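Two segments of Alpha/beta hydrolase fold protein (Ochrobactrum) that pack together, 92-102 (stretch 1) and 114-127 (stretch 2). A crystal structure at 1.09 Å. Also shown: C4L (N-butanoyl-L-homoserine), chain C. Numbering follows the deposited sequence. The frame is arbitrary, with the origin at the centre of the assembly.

Stretch 1, residues 92-102: GIADAVVFGWS
Stretch 2, residues 114-127: RYPEMRGLMITGTP

Two neighbouring parallel strands, 97-101 and a strand ending at Thr124, form the heart of this contact; their axes approach to 4.7 Å at 14°, and 903 Å² is buried in all. Tyr115 and Val98, both buried, lose the most area to the other stretch (83 and 81 Å²). The register pairs Val98 with Leu121, Phe99 with Met122, Gly100 with Ile123 and Trp101 with Thr124, CA to CA 4.7-5.0 Å.

Stretch 1 begins at Gly92, which ends a helix in a Schellman motif; its phi of 73° is one that glycine adopts easily. Before the strand, the extended Ile93 (phi/psi -125/112) is fastened by a tyrosine. Tyr115 (chi1 t, chi2 66°) reaches across so that its OH donates to Ile93 O at 2.7 Å and accepts from Ala96 N at 3.1 Å. A phenol can do both at once, and here it bridges the ends of a short loop. Ala94 O lies over one face of the ring and takes a hydrogen bond from a water, which in turn accepts from Glu117 N, both at 2.8 Å. Glu117 sits inside the type I turn from Tyr115 to Met118, closed by Met118 N to Tyr115 O at 3.1 Å.

Asp95 (chi1 p) meets Arg119 twice. Arg119 NE donates to Asp95 O at 2.8 Å, nearly straight, while Asp95 OD2 lies over the guanidinium face, 3.2 Å from Arg119 NH2. That salt bridge is one of charge, since no N-H points at the oxygen. Arg119 has its CA-to-CB bond toward stretch 1, and chi1 to chi3 of m, t, m bring the guanidinium to Asp95. Ala96 O accepts from Arg119 N at 3.0 Å, and the small Ala96 CB fits 4.2 Å from Tyr115 CE2.

Val97 (chi1 t), a branched residue at home in a strand, points to the face of Phe99 and Trp101, its CG2 4.0 Å from Arg119 CB. Gly120 N is buried without a partner in the model.

From here the backbone bonds alternate in the parallel manner, with Val98 and Gly100 each both giving and receiving. Val98 N donates to Gly120 O (2.9 Å) and Val98 O accepts from Met122 N (2.8 Å). Its chi1 t side chain shares a face with Leu121 (t, p): Val98 CG1 lies 3.8 Å from Leu121 CD1, and Val98 CG2 3.7 Å from Met118 CG. Branched valine suits both an extended backbone and this apolar pocket.

Phe99 (t, chi2 73°) points to the other face beside Met122 (t, t, m), with Phe99 CD1 3.8 Å from Met122 CG and Met122 SD 5.0 Å from the centroid of the Phe99 ring, obliquely placed. Thr124 OG1 meets the ring edge, 3.2 Å from Phe99 CE1.

Gly100 works through its main chain: Gly100 N donates to Met122 O (2.8 Å) and Gly100 O accepts from Thr124 N (3.1 Å). Trp101 (t, chi2 38°) returns to the face of Phe99 and Thr124, its CD1 4.3 Å from Thr124 CG2. A large aromatic suits this buried position, its NE1 being satisfied elsewhere in the structure.

Ser102, at phi/psi 64/-115, stands at a helix N-cap position. Ser102 N donates to Thr124 O (2.7 Å), and Thr126 OG1 (chi1 m) donates to Ser102 O (2.9 Å). Gly125, at phi 78°, has no side chain to crowd Ser102 CB. Ser102 OG (chi1 t) lies 2.6 Å from C4 of the bound N-butanoyl-L-homoserine.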

# COMPACT_ATOMS: atom_id res chain seq x y z
N GLY A 92 -15.12 3.46 -12.19
CA GLY A 92 -16.36 2.70 -12.18
C GLY A 92 -16.25 1.30 -11.60
O GLY A 92 -16.98 0.40 -12.03
N ILE A 93 -15.36 1.12 -10.63
CA ILE A 93 -15.09 -0.20 -10.05
C ILE A 93 -15.28 -0.15 -8.54
O ILE A 93 -14.49 0.48 -7.83
CB ILE A 93 -13.66 -0.65 -10.36
CG1 ILE A 93 -13.48 -0.77 -11.88
CG2 ILE A 93 -13.35 -1.97 -9.67
CD1 ILE A 93 -12.06 -1.01 -12.29
N ALA A 94 -16.30 -0.83 -8.03
CA ALA A 94 -16.66 -0.75 -6.62
C ALA A 94 -16.19 -1.95 -5.79
O ALA A 94 -16.19 -1.89 -4.56
CB ALA A 94 -18.16 -0.56 -6.47
N ASP A 95 -15.79 -3.04 -6.45
CA ASP A 95 -15.55 -4.30 -5.75
C ASP A 95 -14.14 -4.86 -5.92
O ASP A 95 -13.94 -6.08 -5.93
CB ASP A 95 -16.59 -5.34 -6.17
CG ASP A 95 -16.50 -5.69 -7.64
OD1 ASP A 95 -15.78 -4.99 -8.39
OD2 ASP A 95 -17.17 -6.65 -8.05
N ALA A 96 -13.16 -3.98 -6.04
CA ALA A 96 -11.79 -4.44 -6.13
C ALA A 96 -11.37 -5.16 -4.87
O ALA A 96 -11.84 -4.86 -3.76
CB ALA A 96 -10.86 -3.27 -6.39
N VAL A 97 -10.46 -6.11 -5.04
CA VAL A 97 -9.57 -6.52 -3.96
C VAL A 97 -8.50 -5.44 -3.86
O VAL A 97 -8.08 -4.90 -4.88
CB VAL A 97 -8.93 -7.90 -4.26
CG1 VAL A 97 -7.93 -8.30 -3.18
CG2 VAL A 97 -10.01 -8.96 -4.43
N VAL A 98 -8.09 -5.11 -2.64
CA VAL A 98 -7.06 -4.08 -2.45
C VAL A 98 -5.81 -4.71 -1.85
O VAL A 98 -5.88 -5.46 -0.88
CB VAL A 98 -7.57 -2.92 -1.56
CG1 VAL A 98 -6.45 -1.90 -1.31
CG2 VAL A 98 -8.77 -2.26 -2.24
N PHE A 99 -4.66 -4.41 -2.47
CA PHE A 99 -3.37 -4.71 -1.89
C PHE A 99 -2.70 -3.39 -1.53
O PHE A 99 -2.54 -2.53 -2.39
CB PHE A 99 -2.47 -5.47 -2.88
CG PHE A 99 -1.05 -5.55 -2.42
CD1 PHE A 99 -0.70 -6.39 -1.38
CD2 PHE A 99 -0.07 -4.71 -2.95
CE1 PHE A 99 0.60 -6.43 -0.90
CE2 PHE A 99 1.23 -4.75 -2.48
CZ PHE A 99 1.56 -5.61 -1.46
N GLY A 100 -2.31 -3.24 -0.27
CA GLY A 100 -1.64 -2.03 0.16
C GLY A 100 -0.25 -2.33 0.69
O GLY A 100 -0.10 -3.15 1.60
N TRP A 101 0.73 -1.64 0.13
CA TRP A 101 2.12 -1.78 0.54
C TRP A 101 2.50 -0.65 1.49
O TRP A 101 2.62 0.51 1.06
CB TRP A 101 3.04 -1.77 -0.68
CG TRP A 101 4.49 -1.81 -0.33
CD1 TRP A 101 5.06 -2.53 0.67
CD2 TRP A 101 5.54 -1.08 -0.96
NE1 TRP A 101 6.42 -2.28 0.70
CE2 TRP A 101 6.74 -1.40 -0.30
CE3 TRP A 101 5.59 -0.20 -2.05
CZ2 TRP A 101 7.97 -0.87 -0.67
CZ3 TRP A 101 6.81 0.34 -2.41
CH2 TRP A 101 7.98 0.00 -1.73
N SER A 102 2.68 -1.00 2.76
CA SER A 102 3.25 -0.12 3.77
C SER A 102 2.32 1.07 3.99
O SER A 102 1.21 0.87 4.46
CB SER A 102 4.69 0.23 3.43
OG SER A 102 5.34 0.70 4.60
N ARG A 114 -14.78 3.51 3.51
CA ARG A 114 -15.11 4.36 2.38
C ARG A 114 -15.48 3.59 1.11
O ARG A 114 -16.07 4.16 0.20
CB ARG A 114 -13.92 5.27 2.07
CG ARG A 114 -13.61 6.25 3.19
CD ARG A 114 -12.31 7.02 2.92
NE ARG A 114 -12.19 8.13 3.85
CZ ARG A 114 -11.73 8.04 5.09
NH1 ARG A 114 -11.28 6.89 5.56
NH2 ARG A 114 -11.71 9.12 5.86
N TYR A 115 -15.10 2.32 1.07
CA TYR A 115 -15.15 1.49 -0.13
C TYR A 115 -15.78 0.17 0.27
O TYR A 115 -15.11 -0.85 0.39
CB TYR A 115 -13.73 1.32 -0.67
CG TYR A 115 -13.62 0.73 -2.06
CD1 TYR A 115 -14.08 1.42 -3.18
CD2 TYR A 115 -13.02 -0.51 -2.26
CE1 TYR A 115 -13.97 0.88 -4.45
CE2 TYR A 115 -12.90 -1.05 -3.53
CZ TYR A 115 -13.37 -0.36 -4.62
OH TYR A 115 -13.25 -0.91 -5.88
N PRO A 116 -17.10 0.20 0.50
CA PRO A 116 -17.81 -0.86 1.23
C PRO A 116 -17.89 -2.20 0.50
O PRO A 116 -18.11 -3.21 1.16
CB PRO A 116 -19.21 -0.27 1.43
CG PRO A 116 -19.36 0.71 0.32
CD PRO A 116 -18.00 1.32 0.19
N GLU A 117 -17.71 -2.21 -0.80
CA GLU A 117 -17.79 -3.47 -1.56
C GLU A 117 -16.41 -4.10 -1.82
O GLU A 117 -16.30 -5.08 -2.57
CB GLU A 117 -18.58 -3.28 -2.84
CG GLU A 117 -20.08 -3.04 -2.62
CD GLU A 117 -20.88 -4.33 -2.18
OE1 GLU A 117 -20.31 -5.45 -2.05
OE2 GLU A 117 -22.12 -4.19 -1.95
N MET A 118 -15.39 -3.56 -1.15
CA MET A 118 -14.05 -4.15 -1.20
C MET A 118 -14.16 -5.64 -0.94
O MET A 118 -14.76 -6.06 0.04
CB MET A 118 -13.17 -3.51 -0.13
CG MET A 118 -11.68 -3.68 -0.39
SD MET A 118 -10.62 -3.15 0.96
CE MET A 118 -10.99 -1.39 1.04
N ARG A 119 -13.54 -6.45 -1.79
CA ARG A 119 -13.70 -7.89 -1.63
C ARG A 119 -12.67 -8.52 -0.71
O ARG A 119 -12.86 -9.64 -0.24
CB ARG A 119 -13.77 -8.60 -2.98
CG ARG A 119 -15.19 -8.46 -3.54
CD ARG A 119 -15.47 -9.32 -4.74
NE ARG A 119 -14.99 -8.69 -5.96
CZ ARG A 119 -15.13 -9.22 -7.17
NH1 ARG A 119 -15.76 -10.38 -7.30
NH2 ARG A 119 -14.66 -8.59 -8.23
N GLY A 120 -11.60 -7.79 -0.43
CA GLY A 120 -10.58 -8.24 0.50
C GLY A 120 -9.50 -7.19 0.55
O GLY A 120 -9.40 -6.37 -0.37
N LEU A 121 -8.69 -7.22 1.60
CA LEU A 121 -7.55 -6.31 1.75
C LEU A 121 -6.34 -7.12 2.14
O LEU A 121 -6.39 -7.85 3.13
CB LEU A 121 -7.84 -5.29 2.85
CG LEU A 121 -6.68 -4.39 3.27
CD1 LEU A 121 -6.27 -3.49 2.13
CD2 LEU A 121 -7.08 -3.56 4.48
N MET A 122 -5.25 -7.01 1.36
CA MET A 122 -3.97 -7.59 1.76
C MET A 122 -3.02 -6.46 2.11
O MET A 122 -2.91 -5.50 1.35
CB MET A 122 -3.36 -8.45 0.64
CG MET A 122 -1.98 -9.01 1.00
SD MET A 122 -1.24 -10.05 -0.26
CE MET A 122 -2.24 -11.53 -0.06
N ILE A 123 -2.37 -6.57 3.26
CA ILE A 123 -1.42 -5.56 3.72
C ILE A 123 -0.04 -6.16 3.93
O ILE A 123 0.12 -7.22 4.57
CB ILE A 123 -1.92 -4.83 4.99
CG1 ILE A 123 -2.19 -5.80 6.14
CG2 ILE A 123 -3.17 -4.01 4.66
CD1 ILE A 123 -2.55 -5.12 7.46
N THR A 124 0.95 -5.48 3.37
CA THR A 124 2.34 -5.90 3.40
C THR A 124 3.18 -4.71 3.82
O THR A 124 3.06 -3.63 3.24
CB THR A 124 2.79 -6.37 2.00
OG1 THR A 124 2.12 -7.59 1.67
CG2 THR A 124 4.30 -6.55 1.91
N GLY A 125 4.00 -4.89 4.85
CA GLY A 125 4.81 -3.79 5.36
C GLY A 125 4.02 -2.83 6.24
O GLY A 125 4.44 -1.70 6.43
N THR A 126 2.91 -3.31 6.79
CA THR A 126 1.94 -2.48 7.50
C THR A 126 1.53 -3.12 8.82
O THR A 126 0.85 -4.14 8.82
CB THR A 126 0.66 -2.35 6.66
OG1 THR A 126 0.98 -1.85 5.36
CG2 THR A 126 -0.37 -1.46 7.33
N PRO A 127 1.92 -2.51 9.95
CA PRO A 127 1.37 -2.94 11.24
C PRO A 127 0.14 -2.09 11.57
O PRO A 127 0.27 -0.87 11.69
CB PRO A 127 2.50 -2.64 12.21
CG PRO A 127 3.19 -1.44 11.62
CD PRO A 127 2.94 -1.46 10.12
O1 C4L C . 7.28 2.15 3.07
C4 C4L C . 6.43 2.88 3.65
O2 C4L C . 5.36 3.23 3.12
C3 C4L C . 6.72 3.38 5.04
C2 C4L C . 7.69 2.45 5.79
C1 C4L C . 8.37 3.14 6.96
O3 C4L C . 9.33 4.09 6.48
N1 C4L C . 5.51 3.51 5.85
C5 C4L C . 4.96 4.69 6.14
O4 C4L C . 5.42 5.76 5.76
C6 C4L C . 3.70 4.68 6.98
C7 C4L C . 3.84 5.70 8.10
C8 C4L C . 4.95 5.35 9.08
O HOH W 1 -17.09 -0.16 -2.61
O HOH W 2 3.88 0.99 7.15